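Side-chain contacts in 3,4-dihydroxy-2-butanone 4-phosphate synthase (Acinetobacter baumannii, PDB 6MNZ), which probably converts D-ribulose 5-phosphate into formate and 3,4-dihydroxy-2-butanone 4-phosphate, a step of riboflavin biosynthesis that needs magnesium or manganese: residues Asn46-His51 against Ala159-Glu164; Val56-Ser61 against His106-Ala111; His139-Thr144 against Gly190-Leu195; Leu209-Ile214 against Ser220-Arg225; Tyr226-Ile229 against Ile234-Ala237. All coordinates share one frame; numbering follows the deposited sequence.

Contact 1 (Asn46-His51 against Ala159-Glu164); sequences NFMITH and ASVICE. With SO4 (sulfate ion), chain F.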
# COMPACT_ATOMS: atom_id res chain seq x y z
N ASN A 46 -19.08 30.82 14.90
CA ASN A 46 -20.43 30.74 15.45
C ASN A 46 -21.46 30.46 14.37
O ASN A 46 -22.40 29.70 14.58
CB ASN A 46 -20.77 32.03 16.20
CG ASN A 46 -22.14 31.97 16.85
OD1 ASN A 46 -23.00 32.80 16.59
ND2 ASN A 46 -22.35 30.97 17.70
N PHE A 47 -21.31 31.10 13.20
CA PHE A 47 -22.17 30.77 12.07
C PHE A 47 -22.04 29.30 11.69
O PHE A 47 -23.03 28.64 11.37
CB PHE A 47 -21.84 31.66 10.88
CG PHE A 47 -22.69 31.40 9.67
CD1 PHE A 47 -22.26 30.54 8.68
CD2 PHE A 47 -23.92 32.01 9.53
CE1 PHE A 47 -23.08 30.22 7.61
CE2 PHE A 47 -24.75 31.68 8.48
CZ PHE A 47 -24.31 30.82 7.49
N MET A 48 -20.83 28.75 11.81
CA MET A 48 -20.61 27.36 11.41
C MET A 48 -21.33 26.40 12.35
O MET A 48 -22.12 25.57 11.90
CB MET A 48 -19.11 27.07 11.39
CG MET A 48 -18.40 27.62 10.17
SD MET A 48 -16.72 27.00 10.00
CE MET A 48 -16.47 27.15 8.24
N ILE A 49 -21.13 26.55 13.66
CA ILE A 49 -21.75 25.65 14.62
C ILE A 49 -23.26 25.83 14.70
O ILE A 49 -23.93 25.07 15.40
CB ILE A 49 -21.15 25.83 16.03
CG1 ILE A 49 -21.54 27.19 16.61
CG2 ILE A 49 -19.63 25.69 15.97
CD1 ILE A 49 -20.99 27.45 18.00
N THR A 50 -23.79 26.90 14.11
CA THR A 50 -25.21 27.23 14.21
C THR A 50 -26.00 26.74 13.00
O THR A 50 -27.06 26.12 13.16
CB THR A 50 -25.40 28.74 14.37
OG1 THR A 50 -24.58 29.22 15.45
CG2 THR A 50 -26.85 29.07 14.67
N HIS A 51 -25.56 27.10 11.80
CA HIS A 51 -26.33 26.86 10.59
C HIS A 51 -25.73 25.77 9.71
O HIS A 51 -26.38 25.35 8.74
CB HIS A 51 -26.47 28.16 9.79
CG HIS A 51 -26.98 29.31 10.59
ND1 HIS A 51 -28.29 29.39 11.03
CD2 HIS A 51 -26.33 30.34 11.19
CE1 HIS A 51 -28.44 30.46 11.78
NE2 HIS A 51 -27.26 31.05 11.91
N ALA A 159 -4.54 27.34 4.37
CA ALA A 159 -5.25 26.93 5.58
C ALA A 159 -6.68 27.43 5.50
O ALA A 159 -6.91 28.62 5.27
CB ALA A 159 -4.56 27.48 6.83
N SER A 160 -7.63 26.54 5.77
CA SER A 160 -9.05 26.89 5.74
C SER A 160 -9.74 26.23 6.93
O SER A 160 -9.27 25.23 7.48
CB SER A 160 -9.71 26.43 4.44
OG SER A 160 -9.94 25.04 4.47
N VAL A 161 -10.89 26.79 7.29
CA VAL A 161 -11.76 26.21 8.31
C VAL A 161 -13.02 25.70 7.62
O VAL A 161 -13.63 26.42 6.82
CB VAL A 161 -12.11 27.24 9.40
CG1 VAL A 161 -12.98 26.60 10.47
CG2 VAL A 161 -10.84 27.83 10.00
N ILE A 162 -13.36 24.44 7.87
CA ILE A 162 -14.44 23.78 7.14
C ILE A 162 -15.36 23.07 8.13
O ILE A 162 -14.93 22.61 9.19
CB ILE A 162 -13.90 22.79 6.08
CG1 ILE A 162 -13.24 21.58 6.75
CG2 ILE A 162 -12.91 23.49 5.17
CD1 ILE A 162 -12.70 20.56 5.77
N CYS A 163 -16.63 22.99 7.76
CA CYS A 163 -17.67 22.44 8.63
C CYS A 163 -18.75 21.83 7.77
O CYS A 163 -19.29 22.50 6.88
CB CYS A 163 -18.25 23.53 9.54
SG CYS A 163 -19.31 22.95 10.89
N GLU A 164 -19.15 20.60 8.09
CA GLU A 164 -20.19 19.92 7.33
C GLU A 164 -21.53 20.63 7.51
O GLU A 164 -21.89 21.06 8.61
CB GLU A 164 -20.31 18.46 7.77
CG GLU A 164 -19.07 17.63 7.52
CD GLU A 164 -18.12 17.63 8.70
OE1 GLU A 164 -18.06 18.65 9.41
OE2 GLU A 164 -17.63 16.53 9.06
S SO4 F . -30.93 27.08 8.86
O1 SO4 F . -30.31 27.63 10.05
O2 SO4 F . -30.23 27.56 7.67
O3 SO4 F . -30.88 25.62 8.91
O4 SO4 F . -32.33 27.51 8.80
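M48 reaches from helix 42-52 to strand 160-164 and meets it mainly with SD and CE. SD lies against two residues of the strand that face the helix: it is 3.8 Å from CG1 of V161 and 3.8 Å from CB of C163. CE goes further, to the backbone between them, close to the carbonyl of V161 and 4.1 Å from CA of I162. The CG of M48 points away from its own carbonyl carbon (chi1 -77°) and the chain runs on extended, which carries the thioether to the strand. V161 crosses it at a slant and offers CG1, while C163 sits beside the root of the methionine, its SG 4.2 Å from CB of M48. Further out, L33 of strand 31-36 also touches M48, and I108 of helix 101-112 lies on V161. On the helix, H51 gives its ND1 proton to O1 of a sulfate at 2.9 Å in a nearly straight bond, in the plane of the ring; K184 and H185 hold the same anion. Segments 46-51 and 160-164 run nearly parallel (10°), and the contact is apolar helix-on-sheet packing of the alpha/beta DHBP synthase fold.

Contact 2 (Val56-Ser61 against His106-Ala111); sequences VCLTLS and HTIQAA
L58 and I108 lie head to tail, each running past the end of the other, one rising from strand 57-60 and the other leaning from helix 101-112. Both methyls of the leucine are used. CD1 meets CG2 of I108 at 3.8 Å, and CD2 lies 3.9 Å from the same CG2, so the isoleucine's branch methyl is held in the fork of the leucine. CD2 also reaches one helical turn on, to CB of A111 at 3.7 Å. The leucine's CG lies opposite the backbone N (chi1 167°), and this swings the fork out to the helix. CG1 of I108 is turned away from the carbonyl carbon (chi1 -68°), leaving CG2 on the far side from the backbone N, facing the leucine; the nearest approach of CG1 is 4.1 Å, to CD2 of L58. A111 points its methyl at the strand. The closest CA atoms across the contact are those of L58 and I108, 7.0 Å apart. The three touching residues are all buried, and the interface is purely apolar. V161 of strand 160-164 and I45 of helix 42-52 also pack on I108, and A37 touches both I108 and L58. Strand 57-60 itself is hydrogen-bonded between strands 127-131 and 160-164, with helix 101-112 laid over the face of the sheet that carries L58.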
# COMPACT_ATOMS: atom_id res chain seq x y z
N VAL A 56 -16.36 21.59 13.11
CA VAL A 56 -15.44 22.63 12.68
C VAL A 56 -14.02 22.07 12.66
O VAL A 56 -13.50 21.64 13.69
CB VAL A 56 -15.53 23.86 13.58
CG1 VAL A 56 -14.42 24.85 13.27
CG2 VAL A 56 -16.90 24.52 13.42
N CYS A 57 -13.38 22.13 11.50
CA CYS A 57 -12.04 21.59 11.31
C CYS A 57 -11.17 22.63 10.62
O CYS A 57 -11.66 23.68 10.19
CB CYS A 57 -12.09 20.29 10.49
SG CYS A 57 -12.93 18.93 11.33
N LEU A 58 -9.86 22.43 10.74
CA LEU A 58 -8.86 23.41 10.29
C LEU A 58 -7.87 22.68 9.38
O LEU A 58 -7.05 21.90 9.85
CB LEU A 58 -8.14 24.05 11.47
CG LEU A 58 -6.88 24.83 11.08
CD1 LEU A 58 -7.21 25.90 10.06
CD2 LEU A 58 -6.18 25.42 12.30
N THR A 59 -8.05 22.84 8.07
CA THR A 59 -7.18 22.17 7.12
C THR A 59 -5.79 22.82 7.12
O THR A 59 -5.68 24.05 7.18
CB THR A 59 -7.80 22.23 5.72
OG1 THR A 59 -7.85 23.60 5.28
CG2 THR A 59 -9.21 21.65 5.75
N LEU A 60 -4.76 21.99 7.28
CA LEU A 60 -3.38 22.43 7.27
C LEU A 60 -2.60 21.68 6.19
O LEU A 60 -2.80 20.47 6.00
CB LEU A 60 -2.67 22.21 8.62
CG LEU A 60 -2.94 23.20 9.76
CD1 LEU A 60 -4.38 23.13 10.11
CD2 LEU A 60 -2.09 22.90 11.00
N SER A 61 -1.52 22.31 5.75
CA SER A 61 -0.52 21.63 4.96
C SER A 61 0.39 20.78 5.84
O SER A 61 0.55 21.02 7.04
CB SER A 61 0.32 22.64 4.17
OG SER A 61 1.15 23.39 5.04
N HIS A 106 -9.71 31.79 18.10
CA HIS A 106 -8.39 32.15 18.61
C HIS A 106 -7.41 31.00 18.47
O HIS A 106 -6.25 31.20 18.09
CB HIS A 106 -8.50 32.59 20.07
CG HIS A 106 -7.19 32.88 20.72
ND1 HIS A 106 -6.06 33.22 20.01
CD2 HIS A 106 -6.82 32.88 22.02
CE1 HIS A 106 -5.03 33.29 20.83
NE2 HIS A 106 -5.47 33.12 22.06
N THR A 107 -7.87 29.77 18.71
CA THR A 107 -7.00 28.61 18.54
C THR A 107 -6.51 28.50 17.10
O THR A 107 -5.34 28.18 16.85
CB THR A 107 -7.73 27.33 18.97
OG1 THR A 107 -7.95 27.36 20.38
CG2 THR A 107 -6.92 26.10 18.60
N ILE A 108 -7.42 28.67 16.14
CA ILE A 108 -7.04 28.57 14.73
C ILE A 108 -5.95 29.58 14.41
O ILE A 108 -4.94 29.25 13.77
CB ILE A 108 -8.27 28.75 13.83
CG1 ILE A 108 -9.22 27.57 13.99
CG2 ILE A 108 -7.85 28.91 12.37
CD1 ILE A 108 -10.66 27.90 13.68
N GLN A 109 -6.12 30.82 14.86
CA GLN A 109 -5.15 31.87 14.56
C GLN A 109 -3.75 31.45 14.99
O GLN A 109 -2.78 31.65 14.24
CB GLN A 109 -5.55 33.17 15.25
CG GLN A 109 -6.88 33.75 14.78
CD GLN A 109 -6.97 33.88 13.27
OE1 GLN A 109 -8.05 33.79 12.70
NE2 GLN A 109 -5.86 34.27 12.64
N ALA A 110 -3.62 30.85 16.17
CA ALA A 110 -2.31 30.43 16.65
C ALA A 110 -1.69 29.41 15.72
O ALA A 110 -0.50 29.47 15.42
CB ALA A 110 -2.43 29.86 18.07
N ALA A 111 -2.51 28.49 15.18
CA ALA A 111 -1.98 27.45 14.31
C ALA A 111 -1.49 28.04 12.99
O ALA A 111 -0.41 27.69 12.51
CB ALA A 111 -3.04 26.38 14.06

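Contact 3 (His139-Thr144 against Gly190-Leu195); sequences HRAGHT and GTIADL. With SO4 (sulfate ion), chain C.
O2 of a bound sulfate is gripped twice by H143. The ring ND1 of H143 holds this O2 at 2.8 Å, and the backbone N of H143 adds a second bond to it at 2.9 Å. T144 holds O1 in the same manner, its backbone N giving a nearly straight bond of 2.7 Å (167°). OG1 of T144 adds a second at 2.8 Å to that O1. The anion thus sits on the first turn of helix 143-153, just past the N-cap residue G142, where the helix dipole probably adds to its hold. The guanidinium of R140 and NH1 of R27 also turn to it, although R140 is modelled too near for its bonding to be judged. Behind the sulfate site stands I192, the residue that carries the contact with 190-195. Its CD1 lies over one face of the H143 ring, 4.2 Å from the centroid and displaced toward the rim, a CH-pi contact in which the two side chains cross at about a right angle. The same methyl presses on the peptide from G142 to H143, 3.6 Å from N of H143, while CG2 rests against A141. I192 is thus a second-shell residue backing the imidazole, whose NE2 is bonded to O of E30. Residues 140-144 are predicted to bind D-ribulose 5-phosphate, and H143 a divalent metal (magnesium or manganese); the sulfate, probably from the crystallisation liquor, is consistent with an anion-binding pocket in that site.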
# COMPACT_ATOMS: atom_id res chain seq x y z
N HIS A 139 -4.68 14.80 -6.06
CA HIS A 139 -4.62 13.36 -5.81
C HIS A 139 -5.75 12.86 -4.94
O HIS A 139 -6.49 11.96 -5.35
CB HIS A 139 -3.26 13.02 -5.17
CG HIS A 139 -2.09 13.63 -5.87
ND1 HIS A 139 -1.79 13.35 -7.18
CD2 HIS A 139 -1.23 14.61 -5.48
CE1 HIS A 139 -0.77 14.11 -7.57
NE2 HIS A 139 -0.39 14.85 -6.54
N ARG A 140 -5.96 13.46 -3.77
CA ARG A 140 -7.14 13.21 -2.96
C ARG A 140 -8.13 14.36 -3.17
O ARG A 140 -7.83 15.50 -2.81
CB ARG A 140 -6.79 13.07 -1.48
CG ARG A 140 -7.89 12.42 -0.66
CD ARG A 140 -7.63 12.54 0.83
NE ARG A 140 -8.54 13.48 1.47
CZ ARG A 140 -9.05 13.33 2.69
NH1 ARG A 140 -8.59 12.38 3.49
NH2 ARG A 140 -9.82 14.29 3.20
N ALA A 141 -9.33 14.02 -3.62
CA ALA A 141 -10.38 15.01 -3.85
C ALA A 141 -11.30 15.14 -2.64
O ALA A 141 -12.52 15.09 -2.75
CB ALA A 141 -11.17 14.64 -5.10
N GLY A 142 -10.71 15.42 -1.47
CA GLY A 142 -11.46 15.67 -0.26
C GLY A 142 -11.61 17.15 0.04
O GLY A 142 -10.82 17.97 -0.40
N HIS A 143 -12.54 17.45 0.95
CA HIS A 143 -12.69 18.82 1.42
C HIS A 143 -11.42 19.32 2.09
O HIS A 143 -11.18 20.53 2.13
CB HIS A 143 -13.87 18.92 2.40
CG HIS A 143 -15.16 18.43 1.84
ND1 HIS A 143 -15.58 17.12 1.96
CD2 HIS A 143 -16.20 19.10 1.29
CE1 HIS A 143 -16.78 16.99 1.44
NE2 HIS A 143 -17.21 18.19 1.08
N THR A 144 -10.66 18.42 2.72
CA THR A 144 -9.42 18.81 3.37
C THR A 144 -8.45 19.43 2.37
O THR A 144 -7.98 20.56 2.56
CB THR A 144 -8.78 17.59 4.04
OG1 THR A 144 -9.69 17.06 5.02
CG2 THR A 144 -7.46 17.96 4.71
N GLY A 190 -19.58 25.40 -4.72
CA GLY A 190 -18.55 24.90 -5.61
C GLY A 190 -18.42 23.39 -5.54
O GLY A 190 -18.62 22.78 -4.48
N THR A 191 -17.86 22.84 -6.61
CA THR A 191 -17.53 21.43 -6.72
C THR A 191 -16.02 21.26 -6.63
O THR A 191 -15.27 21.94 -7.33
CB THR A 191 -18.05 20.85 -8.03
OG1 THR A 191 -19.46 21.08 -8.14
CG2 THR A 191 -17.77 19.36 -8.10
N ILE A 192 -15.58 20.30 -5.81
CA ILE A 192 -14.15 20.01 -5.73
C ILE A 192 -13.62 19.55 -7.08
O ILE A 192 -12.54 19.97 -7.51
CB ILE A 192 -13.87 18.96 -4.64
CG1 ILE A 192 -14.19 19.52 -3.25
CG2 ILE A 192 -12.42 18.49 -4.70
CD1 ILE A 192 -14.14 18.48 -2.15
N ALA A 193 -14.43 18.80 -7.83
CA ALA A 193 -14.06 18.44 -9.20
C ALA A 193 -13.90 19.69 -10.06
O ALA A 193 -12.97 19.76 -10.88
CB ALA A 193 -15.10 17.50 -9.80
N ASP A 194 -14.77 20.68 -9.89
CA ASP A 194 -14.61 21.94 -10.61
C ASP A 194 -13.31 22.63 -10.22
O ASP A 194 -12.73 23.36 -11.03
CB ASP A 194 -15.80 22.86 -10.35
CG ASP A 194 -17.02 22.49 -11.17
OD1 ASP A 194 -17.15 21.30 -11.53
OD2 ASP A 194 -17.87 23.37 -11.40
N LEU A 195 -12.84 22.42 -8.99
CA LEU A 195 -11.53 22.94 -8.60
C LEU A 195 -10.39 22.10 -9.16
O LEU A 195 -9.34 22.64 -9.52
CB LEU A 195 -11.44 23.01 -7.07
CG LEU A 195 -10.22 23.75 -6.52
CD1 LEU A 195 -10.24 25.21 -6.93
CD2 LEU A 195 -10.16 23.62 -5.00
S SO4 C . -12.53 15.15 3.60
O1 SO4 C . -11.31 15.81 3.14
O2 SO4 C . -13.58 15.32 2.60
O3 SO4 C . -12.96 15.77 4.85
O4 SO4 C . -12.30 13.73 3.81

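Contact 4 (Leu209-Ile214 against Ser220-Arg225); sequences LDQRTI and SFELYR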
# COMPACT_ATOMS: atom_id res chain seq x y z
N LEU A 209 10.65 13.87 -17.09
CA LEU A 209 11.87 13.46 -16.41
C LEU A 209 13.00 13.15 -17.38
O LEU A 209 14.09 13.72 -17.28
CB LEU A 209 11.59 12.24 -15.52
CG LEU A 209 10.63 12.41 -14.35
CD1 LEU A 209 10.82 11.27 -13.35
CD2 LEU A 209 10.81 13.75 -13.66
N ASP A 210 12.78 12.22 -18.31
CA ASP A 210 13.84 11.77 -19.21
C ASP A 210 13.20 11.09 -20.40
O ASP A 210 12.13 10.48 -20.28
CB ASP A 210 14.82 10.83 -18.51
CG ASP A 210 14.15 9.57 -18.01
OD1 ASP A 210 14.37 8.49 -18.60
OD2 ASP A 210 13.41 9.66 -17.01
N GLN A 211 13.86 11.18 -21.55
CA GLN A 211 13.43 10.49 -22.75
C GLN A 211 14.29 9.25 -22.98
O GLN A 211 15.50 9.26 -22.73
CB GLN A 211 13.51 11.41 -23.97
CG GLN A 211 12.64 10.96 -25.14
CD GLN A 211 12.53 12.00 -26.23
OE1 GLN A 211 12.62 13.20 -25.97
NE2 GLN A 211 12.18 11.56 -27.43
N ARG A 212 13.66 8.22 -23.53
CA ARG A 212 14.30 6.93 -23.75
C ARG A 212 13.76 6.35 -25.05
O ARG A 212 12.71 6.77 -25.55
CB ARG A 212 14.07 5.96 -22.59
CG ARG A 212 14.94 6.22 -21.37
CD ARG A 212 14.40 5.49 -20.14
NE ARG A 212 14.52 4.04 -20.26
CZ ARG A 212 15.63 3.36 -20.00
NH1 ARG A 212 16.73 3.99 -19.61
NH2 ARG A 212 15.65 2.04 -20.14
N THR A 213 14.42 5.31 -25.54
CA THR A 213 13.92 4.50 -26.64
C THR A 213 13.82 3.05 -26.19
O THR A 213 14.76 2.51 -25.61
CB THR A 213 14.82 4.60 -27.87
OG1 THR A 213 14.82 5.94 -28.36
CG2 THR A 213 14.31 3.67 -28.97
N ILE A 214 12.69 2.41 -26.51
CA ILE A 214 12.41 1.05 -26.08
C ILE A 214 12.08 0.22 -27.31
O ILE A 214 11.44 0.70 -28.26
CB ILE A 214 11.25 1.00 -25.07
CG1 ILE A 214 10.07 1.83 -25.58
CG2 ILE A 214 11.71 1.50 -23.71
CD1 ILE A 214 8.75 1.46 -24.96
N SER A 220 9.28 0.12 -32.03
CA SER A 220 10.11 0.99 -31.21
C SER A 220 9.30 2.20 -30.77
O SER A 220 8.59 2.82 -31.57
CB SER A 220 11.34 1.45 -31.99
OG SER A 220 12.11 0.34 -32.43
N PHE A 221 9.43 2.55 -29.49
CA PHE A 221 8.74 3.70 -28.92
C PHE A 221 9.76 4.63 -28.28
O PHE A 221 10.83 4.21 -27.83
CB PHE A 221 7.69 3.28 -27.89
CG PHE A 221 6.43 2.73 -28.50
CD1 PHE A 221 6.20 1.37 -28.52
CD2 PHE A 221 5.47 3.59 -29.00
CE1 PHE A 221 5.00 0.87 -28.99
CE2 PHE A 221 4.28 3.09 -29.51
CZ PHE A 221 4.04 1.73 -29.48
N GLU A 222 9.36 5.89 -28.12
CA GLU A 222 10.06 6.83 -27.24
C GLU A 222 9.34 6.91 -25.90
O GLU A 222 8.12 7.10 -25.85
CB GLU A 222 10.13 8.22 -27.88
CG GLU A 222 10.75 8.24 -29.26
CD GLU A 222 12.23 7.88 -29.24
OE1 GLU A 222 12.83 7.92 -28.15
OE2 GLU A 222 12.80 7.62 -30.32
N LEU A 223 10.10 6.71 -24.82
CA LEU A 223 9.55 6.72 -23.46
C LEU A 223 9.74 8.11 -22.87
O LEU A 223 10.85 8.46 -22.44
CB LEU A 223 10.24 5.66 -22.60
CG LEU A 223 9.36 4.91 -21.61
CD1 LEU A 223 8.50 3.89 -22.34
CD2 LEU A 223 10.22 4.22 -20.56
N TYR A 224 8.63 8.80 -22.64
CA TYR A 224 8.62 10.04 -21.86
C TYR A 224 8.11 9.73 -20.46
O TYR A 224 6.99 9.23 -20.29
CB TYR A 224 7.75 11.10 -22.54
CG TYR A 224 8.22 11.47 -23.94
CD1 TYR A 224 8.60 12.77 -24.24
CD2 TYR A 224 8.11 10.57 -24.99
CE1 TYR A 224 8.92 13.14 -25.53
CE2 TYR A 224 8.54 10.90 -26.26
CZ TYR A 224 8.94 12.19 -26.53
OH TYR A 224 9.29 12.56 -27.81
N ARG A 225 8.99 9.89 -19.46
CA ARG A 225 8.61 9.77 -18.06
C ARG A 225 8.23 11.14 -17.50
O ARG A 225 9.05 12.07 -17.52
CB ARG A 225 9.76 9.16 -17.25
CG ARG A 225 9.89 7.66 -17.42
CD ARG A 225 11.26 7.15 -16.96
NE ARG A 225 11.20 6.55 -15.62
CZ ARG A 225 11.65 7.13 -14.51
NH1 ARG A 225 12.25 8.32 -14.56
NH2 ARG A 225 11.57 6.48 -13.36
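I214 packs against F221 and L223, closing the tight end of this strand pair. Its CD1 lies 3.6 Å from CB of F221 and 3.6 Å from CD1 of L223, which it crosses at about a right angle. CG1 of I214 stands between its backbone N and carbonyl carbon (chi1 48°), turned in over F221. The backbone here is well bonded: I214 N to F221 O at 2.9 Å and F221 N to I214 O at 3.0 Å. L261 of the second subunit covers I214 as well. The strands, 206-215 and 220-228, form an antiparallel beta hairpin at the edge of the sheet of the GTP cyclohydrolase II-like region, and strand 235-239 flanks the second one. The solvent side of the contact lies with Q211, R212 and T213, all exposed. On the face bearing Q211, T213, E222 and Y224, Q211 lies alongside Y224, pointing the same way, its amide stacked on the ring with the planes 26° apart and its CG over the ring centre. At the next pair on this face, T213 OG1 hydrogen-bonds E222 OE1 at 2.8 Å, on the syn side but 33° out of the carboxylate plane. R212, on the face of I214, sets its CB 3.8 Å from CB of L223. Further along that face a salt bridge spans the strands: R225 NH1 meets the syn lone pair of D210 OD2 at 3.0 Å.

Contact 5 (Tyr226-Ile229 against Ile234-Ala237); sequences YREI and IHLA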
# COMPACT_ATOMS: atom_id res chain seq x y z
N TYR A 226 7.04 11.23 -16.91
CA TYR A 226 6.54 12.46 -16.33
C TYR A 226 6.30 12.29 -14.84
O TYR A 226 6.06 11.18 -14.35
CB TYR A 226 5.24 12.90 -17.01
CG TYR A 226 5.42 13.34 -18.44
CD1 TYR A 226 5.39 12.43 -19.48
CD2 TYR A 226 5.63 14.68 -18.75
CE1 TYR A 226 5.43 12.84 -20.79
CE2 TYR A 226 5.65 15.10 -20.06
CZ TYR A 226 5.66 14.17 -21.08
OH TYR A 226 5.87 14.58 -22.37
N ARG A 227 6.35 13.40 -14.11
CA ARG A 227 5.94 13.45 -12.71
C ARG A 227 5.04 14.66 -12.48
O ARG A 227 5.35 15.76 -12.94
CB ARG A 227 7.15 13.51 -11.78
CG ARG A 227 7.52 12.17 -11.16
CD ARG A 227 8.27 12.35 -9.85
NE ARG A 227 9.61 12.91 -10.05
CZ ARG A 227 10.72 12.19 -10.14
NH1 ARG A 227 10.66 10.87 -10.18
NH2 ARG A 227 11.89 12.80 -10.30
N GLU A 228 4.01 14.47 -11.67
CA GLU A 228 3.08 15.54 -11.31
C GLU A 228 3.35 16.03 -9.89
O GLU A 228 3.93 15.32 -9.07
CB GLU A 228 1.63 15.08 -11.42
CG GLU A 228 0.64 16.23 -11.32
CD GLU A 228 -0.80 15.77 -11.37
OE1 GLU A 228 -1.11 14.74 -10.73
OE2 GLU A 228 -1.66 16.61 -11.74
N ILE A 229 3.01 17.30 -9.65
CA ILE A 229 3.14 17.88 -8.31
C ILE A 229 2.50 16.94 -7.30
O ILE A 229 1.35 16.53 -7.45
CB ILE A 229 2.47 19.26 -8.27
CG1 ILE A 229 3.10 20.21 -9.29
CG2 ILE A 229 2.55 19.84 -6.87
CD1 ILE A 229 4.59 20.42 -9.11
N ILE A 234 4.63 8.07 -11.21
CA ILE A 234 5.45 8.37 -12.38
C ILE A 234 4.64 8.04 -13.63
O ILE A 234 4.13 6.92 -13.75
CB ILE A 234 6.79 7.60 -12.34
CG1 ILE A 234 7.65 7.96 -13.55
CG2 ILE A 234 6.52 6.12 -12.23
CD1 ILE A 234 8.37 9.28 -13.38
N HIS A 235 4.35 9.06 -14.43
CA HIS A 235 3.53 8.91 -15.62
C HIS A 235 4.40 8.70 -16.86
O HIS A 235 5.46 9.32 -17.01
CB HIS A 235 2.63 10.12 -15.83
CG HIS A 235 1.88 10.54 -14.60
ND1 HIS A 235 0.64 10.04 -14.29
CD2 HIS A 235 2.15 11.48 -13.67
CE1 HIS A 235 0.25 10.54 -13.13
NE2 HIS A 235 1.12 11.47 -12.77
N LEU A 236 3.88 7.91 -17.80
CA LEU A 236 4.60 7.59 -19.02
C LEU A 236 3.82 8.06 -20.24
O LEU A 236 2.59 8.23 -20.20
CB LEU A 236 4.86 6.08 -19.13
CG LEU A 236 5.70 5.49 -18.00
CD1 LEU A 236 5.67 3.98 -18.09
CD2 LEU A 236 7.12 6.00 -18.06
N ALA A 237 4.53 8.19 -21.36
CA ALA A 237 3.90 8.45 -22.65
C ALA A 237 4.71 7.74 -23.73
O ALA A 237 5.91 7.99 -23.87
CB ALA A 237 3.82 9.95 -22.93
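Y226 lays the edge of its ring along strand 235-239, with CE1 3.9 Å from CB of A237 and the carbonyl O of H235 also near the ring plane. The two strands, 220-228 and 235-239, form the second antiparallel beta hairpin of this sheet, and Y226 pairs with H235 as a hydrogen-bonded pair. H235 N gives its proton to Y226 O at 2.7 Å; the return bond from Y226 N to H235 O completes the pair. On the face they share, CB of Y226 and CB of H235 stand 4.0 Å apart. The tyrosine turns its CG to the side of the backbone N, opposite the carbonyl carbon (chi1 -68°), which leads the ring along the strand to A237, and its hydroxyl is bonded to D336 of helix 320-336. That helix covers this face, with V329 against H235 and I333 against A237. The imidazole of H235 leans the other way, toward E228, whose CB lies 3.9 Å from NE2. I234 leans across R227 just before the strand begins, and G302 of the second subunit packs on it. The touch is made by the end of the isoleucine: its CD1 lies 3.7 Å from CG of R227.

Contacts 1, 2, 3 and 5 are buried; contact 4 lies at the surface. Contacts 1 and 2 share one sheet through strands 160-164 and 57-60, and both are apolar helix-on-sheet contacts. Contact 3 touches both, I162 lying on H143 and T59 on T144; its sulfate is bound at a helix start within the predicted substrate site, whereas that of contact 1 sits on H51, away from the apolar touch. Contacts 4 and 5 share strand 220-228 of the other sheet as successive hairpins; backbone bonds dominate there, with a salt bridge and polar pairs on the exposed one and a helix-covered face on the other. H139, hydrogen-bonded to I229, ties contact 3 to contact 5.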